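Local coordinates for GDSL-like protein (Roseburia intestinalis L1-82, PDB 6HFZ) that removes acetyl groups from acetylated mannans as a two-domain carbohydrate esterase of the SGNH (GDSL-like) hydrolase family, at residues I79-A91 against F107-Y121. Numbering follows the deposited sequence. Where two conformers were deposited one is given.
With ACT (acetate ion), chain E.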
loop_
_atom_site.group_PDB
_atom_site.type_symbol
_atom_site.label_atom_id
_atom_site.label_comp_id
_atom_site.label_asym_id
_atom_site.label_seq_id
_atom_site.Cartn_x
_atom_site.Cartn_y
_atom_site.Cartn_z
ATOM N N ILE A 79 -2.014 3.681 4.426
ATOM C CA ILE A 79 -0.898 4.453 4.918
ATOM C C ILE A 79 -0.454 5.362 3.777
ATOM O O ILE A 79 -0.091 4.870 2.739
ATOM C CB ILE A 79 0.271 3.581 5.427
ATOM C CG1 ILE A 79 -0.103 2.600 6.543
ATOM C CG2 ILE A 79 1.430 4.477 5.849
ATOM C CD1 ILE A 79 1.025 1.694 6.969
ATOM N N GLY A 80 -0.524 6.678 4.003
ATOM C CA GLY A 80 -0.231 7.644 2.973
ATOM C C GLY A 80 1.171 7.549 2.427
ATOM O O GLY A 80 2.155 7.379 3.182
ATOM N N GLY A 81 1.270 7.715 1.104
ATOM C CA GLY A 81 2.515 7.832 0.385
ATOM C C GLY A 81 3.327 6.541 0.394
ATOM O O GLY A 81 4.573 6.614 0.389
ATOM N N THR A 82 2.643 5.397 0.331
ATOM C CA THR A 82 3.271 4.088 0.258
ATOM C C THR A 82 2.596 3.207 -0.796
ATOM O O THR A 82 1.471 3.453 -1.247
ATOM C CB THR A 82 3.320 3.369 1.612
ATOM O OG1 THR A 82 2.001 3.001 1.965
ATOM C CG2 THR A 82 3.971 4.206 2.700
ATOM N N THR A 83 3.325 2.156 -1.181
ATOM C CA THR A 83 3.042 1.364 -2.395
ATOM C C THR A 83 2.685 -0.061 -2.024
ATOM O O THR A 83 2.784 -0.456 -0.833
ATOM C CB THR A 83 4.294 1.349 -3.303
ATOM O OG1 THR A 83 5.346 0.603 -2.682
ATOM C CG2 THR A 83 4.786 2.746 -3.612
ATOM N N SER A 84 2.429 -0.885 -3.053
ATOM C CA SER A 84 2.168 -2.298 -2.885
ATOM C C SER A 84 3.430 -3.017 -2.401
ATOM O O SER A 84 3.320 -4.101 -1.829
ATOM C CB SER A 84 1.649 -2.922 -4.153
ATOM O OG SER A 84 2.626 -2.894 -5.188
ATOM N N GLN A 85 4.617 -2.423 -2.622
ATOM C CA GLN A 85 5.883 -3.032 -2.097
ATOM C C GLN A 85 5.867 -2.989 -0.554
ATOM O O GLN A 85 6.189 -3.983 0.091
ATOM C CB GLN A 85 7.105 -2.365 -2.732
ATOM C CG GLN A 85 8.435 -2.998 -2.347
ATOM C CD GLN A 85 9.541 -2.415 -3.189
ATOM O OE1 GLN A 85 9.330 -1.484 -3.967
ATOM N NE2 GLN A 85 10.759 -2.929 -3.037
ATOM N N PHE A 86 5.444 -1.869 0.041
ATOM C CA PHE A 86 5.261 -1.866 1.508
ATOM C C PHE A 86 4.058 -2.742 1.887
ATOM O O PHE A 86 4.101 -3.503 2.857
ATOM C CB PHE A 86 5.173 -0.448 2.019
ATOM C CG PHE A 86 5.061 -0.301 3.521
ATOM C CD1 PHE A 86 5.648 -1.210 4.391
ATOM C CD2 PHE A 86 4.423 0.795 4.061
ATOM C CE1 PHE A 86 5.562 -1.051 5.768
ATOM C CE2 PHE A 86 4.349 0.959 5.440
ATOM C CZ PHE A 86 4.921 0.034 6.286
ATOM N N GLY A 87 2.986 -2.685 1.070
ATOM C CA GLY A 87 1.777 -3.487 1.342
ATOM C C GLY A 87 2.030 -4.978 1.563
ATOM O O GLY A 87 1.477 -5.580 2.510
ATOM N N VAL A 88 2.799 -5.598 0.689
ATOM C CA VAL A 88 3.059 -7.052 0.824
ATOM C C VAL A 88 3.864 -7.348 2.099
ATOM O O VAL A 88 3.598 -8.382 2.762
ATOM C CB VAL A 88 3.684 -7.676 -0.451
ATOM C CG1 VAL A 88 5.042 -7.084 -0.711
ATOM C CG2 VAL A 88 3.731 -9.199 -0.390
ATOM N N ALA A 89 4.778 -6.475 2.498
ATOM C CA ALA A 89 5.618 -6.658 3.724
ATOM C C ALA A 89 4.835 -6.399 5.010
ATOM O O ALA A 89 5.262 -6.912 6.002
ATOM C CB ALA A 89 6.788 -5.715 3.700
ATOM N N ARG A 90 3.804 -5.543 4.986
ATOM C CA ARG A 90 3.011 -5.196 6.168
ATOM C C ARG A 90 1.664 -5.945 6.199
ATOM O O ARG A 90 0.898 -5.785 7.158
ATOM C CB ARG A 90 2.821 -3.687 6.284
ATOM C CG ARG A 90 1.811 -3.068 5.333
ATOM C CD ARG A 90 1.983 -1.592 5.222
ATOM N NE ARG A 90 1.042 -0.970 4.298
ATOM C CZ ARG A 90 -0.213 -0.628 4.552
ATOM N NH1 ARG A 90 -0.758 -0.929 5.723
ATOM N NH2 ARG A 90 -0.898 0.062 3.634
ATOM N N ALA A 91 1.377 -6.751 5.178
ATOM C CA ALA A 91 0.024 -7.294 5.017
ATOM C C ALA A 91 -0.344 -8.170 6.226
ATOM O O ALA A 91 -1.449 -8.065 6.747
ATOM C CB ALA A 91 -0.116 -8.051 3.708
ATOM N N PHE A 107 -3.779 0.733 -4.788
ATOM C CA PHE A 107 -2.393 1.200 -4.899
ATOM C C PHE A 107 -2.092 1.781 -6.294
ATOM O O PHE A 107 -0.941 2.030 -6.624
ATOM C CB PHE A 107 -1.402 0.073 -4.576
ATOM C CG PHE A 107 -1.247 -0.232 -3.111
ATOM C CD1 PHE A 107 -0.742 0.735 -2.233
ATOM C CD2 PHE A 107 -1.657 -1.445 -2.588
ATOM C CE1 PHE A 107 -0.558 0.446 -0.884
ATOM C CE2 PHE A 107 -1.564 -1.685 -1.217
ATOM C CZ PHE A 107 -0.974 -0.766 -0.380
ATOM N N SER A 108 -3.117 1.924 -7.152
ATOM C CA SER A 108 -2.881 2.291 -8.564
ATOM C C SER A 108 -2.463 3.756 -8.792
ATOM O O SER A 108 -2.079 4.074 -9.944
ATOM C CB SER A 108 -4.084 1.901 -9.435
ATOM O OG SER A 108 -4.400 0.528 -9.217
ATOM N N VAL A 109 -2.467 4.640 -7.764
ATOM C CA VAL A 109 -1.843 5.952 -7.915
ATOM C C VAL A 109 -0.719 6.123 -6.887
ATOM O O VAL A 109 -0.293 7.281 -6.568
ATOM C CB VAL A 109 -2.851 7.105 -7.836
ATOM C CG1 VAL A 109 -3.759 7.127 -9.071
ATOM C CG2 VAL A 109 -3.690 7.098 -6.567
ATOM N N ASN A 110 -0.214 5.013 -6.367
ATOM C CA ASN A 110 0.962 5.014 -5.506
ATOM C C ASN A 110 2.108 4.293 -6.222
ATOM O O ASN A 110 3.193 4.858 -6.427
ATOM C CB ASN A 110 0.684 4.338 -4.159
ATOM C CG ASN A 110 -0.177 5.185 -3.251
ATOM O OD1 ASN A 110 -1.389 4.973 -3.168
ATOM N ND2 ASN A 110 0.426 6.213 -2.654
ATOM N N ASP A 111 1.832 3.060 -6.643
ATOM C CA ASP A 111 2.718 2.278 -7.501
ATOM C C ASP A 111 2.955 3.076 -8.787
ATOM O O ASP A 111 2.024 3.666 -9.315
ATOM C CB ASP A 111 2.118 0.929 -7.899
ATOM C CG ASP A 111 2.020 -0.070 -6.759
ATOM O OD1 ASP A 111 2.129 0.374 -5.567
ATOM O OD2 ASP A 111 1.851 -1.266 -7.051
ATOM N N ASP A 112 4.197 3.069 -9.298
ATOM C CA ASP A 112 4.470 3.500 -10.688
ATOM C C ASP A 112 4.039 2.370 -11.631
ATOM O O ASP A 112 3.922 1.208 -11.207
ATOM C CB ASP A 112 5.952 3.820 -10.907
ATOM C CG ASP A 112 6.473 5.012 -10.108
ATOM O OD1 ASP A 112 5.706 5.980 -9.936
ATOM O OD2 ASP A 112 7.654 4.951 -9.680
ATOM N N SER A 113 3.718 2.711 -12.897
ATOM C CA SER A 113 3.217 1.705 -13.848
ATOM C C SER A 113 4.389 0.976 -14.510
ATOM O O SER A 113 4.723 1.215 -15.690
ATOM C CB SER A 113 2.284 2.309 -14.894
ATOM O OG SER A 113 1.426 1.291 -15.432
ATOM N N THR A 114 5.030 0.080 -13.742
ATOM C CA THR A 114 6.282 -0.522 -14.146
ATOM C C THR A 114 6.229 -1.994 -13.820
ATOM O O THR A 114 5.459 -2.405 -12.964
ATOM C CB THR A 114 7.507 0.121 -13.461
ATOM O OG1 THR A 114 7.426 -0.113 -12.049
ATOM C CG2 THR A 114 7.667 1.587 -13.807
ATOM N N GLU A 115 7.155 -2.764 -14.416
ATOM C CA GLU A 115 7.195 -4.207 -14.186
ATOM C C GLU A 115 7.545 -4.538 -12.734
ATOM O O GLU A 115 7.043 -5.522 -12.221
ATOM C CB GLU A 115 8.169 -4.864 -15.160
ATOM C CG GLU A 115 7.666 -4.758 -16.581
ATOM C CD GLU A 115 7.174 -6.054 -17.193
ATOM O OE1 GLU A 115 6.822 -7.006 -16.427
ATOM O OE2 GLU A 115 7.169 -6.118 -18.445
ATOM N N HIS A 116 8.358 -3.685 -12.103
ATOM C CA HIS A 116 8.704 -3.798 -10.678
ATOM C C HIS A 116 7.429 -3.824 -9.819
ATOM O O HIS A 116 7.273 -4.718 -8.995
ATOM C CB HIS A 116 9.633 -2.647 -10.278
ATOM C CG HIS A 116 9.865 -2.564 -8.813
ATOM N ND1 HIS A 116 10.685 -3.455 -8.132
ATOM C CD2 HIS A 116 9.341 -1.738 -7.876
ATOM C CE1 HIS A 116 10.647 -3.169 -6.843
ATOM N NE2 HIS A 116 9.846 -2.115 -6.663
ATOM N N PHE A 117 6.549 -2.827 -9.997
ATOM C CA PHE A 117 5.298 -2.747 -9.257
ATOM C C PHE A 117 4.283 -3.814 -9.676
ATOM O O PHE A 117 3.473 -4.256 -8.851
ATOM C CB PHE A 117 4.786 -1.295 -9.264
ATOM C CG PHE A 117 5.605 -0.407 -8.359
ATOM C CD1 PHE A 117 5.585 -0.576 -6.977
ATOM C CD2 PHE A 117 6.416 0.596 -8.887
ATOM C CE1 PHE A 117 6.389 0.203 -6.159
ATOM C CE2 PHE A 117 7.186 1.404 -8.060
ATOM C CZ PHE A 117 7.169 1.206 -6.698
HETATM N N MSE A 118 4.312 -4.262 -10.936
HETATM C CA MSE A 118 3.514 -5.424 -11.309
HETATM C C MSE A 118 3.908 -6.605 -10.420
HETATM O O MSE A 118 3.044 -7.344 -9.934
HETATM C CB MSE A 118 3.547 -5.866 -12.771
HETATM C CG MSE A 118 2.402 -6.812 -12.999
HETATM SE SE MSE A 118 2.122 -7.131 -14.928
HETATM C CE MSE A 118 4.015 -7.059 -15.478
ATOM N N GLU A 119 5.214 -6.764 -10.200
ATOM C CA GLU A 119 5.732 -7.884 -9.417
ATOM C C GLU A 119 5.374 -7.747 -7.928
ATOM O O GLU A 119 4.913 -8.710 -7.317
ATOM C CB GLU A 119 7.244 -8.008 -9.635
ATOM C CG GLU A 119 7.810 -9.294 -9.059
ATOM C CD GLU A 119 9.296 -9.550 -9.295
ATOM O OE1 GLU A 119 9.966 -8.733 -9.973
ATOM O OE2 GLU A 119 9.803 -10.541 -8.775
ATOM N N THR A 120 5.548 -6.548 -7.364
ATOM C CA THR A 120 5.195 -6.340 -5.954
ATOM C C THR A 120 3.680 -6.513 -5.754
ATOM O O THR A 120 3.240 -7.122 -4.770
ATOM C CB THR A 120 5.741 -5.036 -5.367
ATOM O OG1 THR A 120 5.096 -3.941 -6.036
ATOM C CG2 THR A 120 7.239 -4.879 -5.527
ATOM N N TYR A 121 2.853 -5.919 -6.619
ATOM C CA TYR A 121 1.391 -6.085 -6.525
ATOM C C TYR A 121 0.963 -7.551 -6.663
ATOM O O TYR A 121 0.054 -7.992 -5.958
ATOM C CB TYR A 121 0.761 -5.219 -7.597
ATOM C CG TYR A 121 -0.697 -4.908 -7.518
ATOM C CD1 TYR A 121 -1.128 -3.817 -6.788
ATOM C CD2 TYR A 121 -1.604 -5.564 -8.346
ATOM C CE1 TYR A 121 -2.442 -3.411 -6.829
ATOM C CE2 TYR A 121 -2.925 -5.172 -8.389
ATOM C CZ TYR A 121 -3.340 -4.091 -7.626
ATOM O OH TYR A 121 -4.625 -3.619 -7.700
HETATM C C ACT E . -0.940 8.991 -1.657
HETATM O O ACT E . -0.530 10.175 -1.444
HETATM O OXT ACT E . -0.639 8.032 -0.942
HETATM C CH3 ACT E . -1.825 8.676 -2.820
#
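The carboxylate of Asp111 grips Ser84, first residue of helix 84-91, with both oxygens. OD1 takes the backbone N-H of Ser84 on its syn lone pair in a nearly straight bond, N to OD1 2.8 Å. OD2 receives the hydroxyl, OG of Ser84 to OD2 of Asp111 being 2.6 Å. Because Ser84 OG sits between its own backbone N and carbonyl carbon (chi1 65°), hydroxyl and amide present themselves to the same carboxylate. OG also lies 2.8 Å from Thr120 OG1, which may donate to it or, more weakly, to Phe117 O; OD2 has a further partner in His155. Replacing Asp111 by an alanine would probably leave the Ser84 amide and hydroxyl, and the His155 ring, without their shared partner and let the helix start shift.

A second polar link joins Gln85 to His116. NE2 of His116 donates to Gln85 OE1 (2.8 Å), which lies in the imidazole plane, although the donor stands well above the plane of the amide. Glu337 holds the other ring nitrogen and Thr334 the Gln85 amide nitrogen, tying both side chains to the second domain.

Ring and methyl packing fills in between. The Phe107 ring lays one face against the backbone at Thr83 and Ser84, with Ser84 N 3.6 Å above its plane, while Phe117 turns an edge to Thr83, CE1 to OG1 3.7 Å. Thr120 CG2 packs on Gln85 CB at 3.8 Å.

Gly81 N and Asn110 ND2 both donate to one oxygen of a bound acetate ion, probably from the crystallisation liquor, ND2 to OXT at 2.7 Å. Ser41 N and His193 also bond it, consistent with the oxyanion hole of SGNH hydrolases, in which the Ser41 amide would be the third donor; the buried Asp111 carboxylate joins the glycine and asparagine loops nearby.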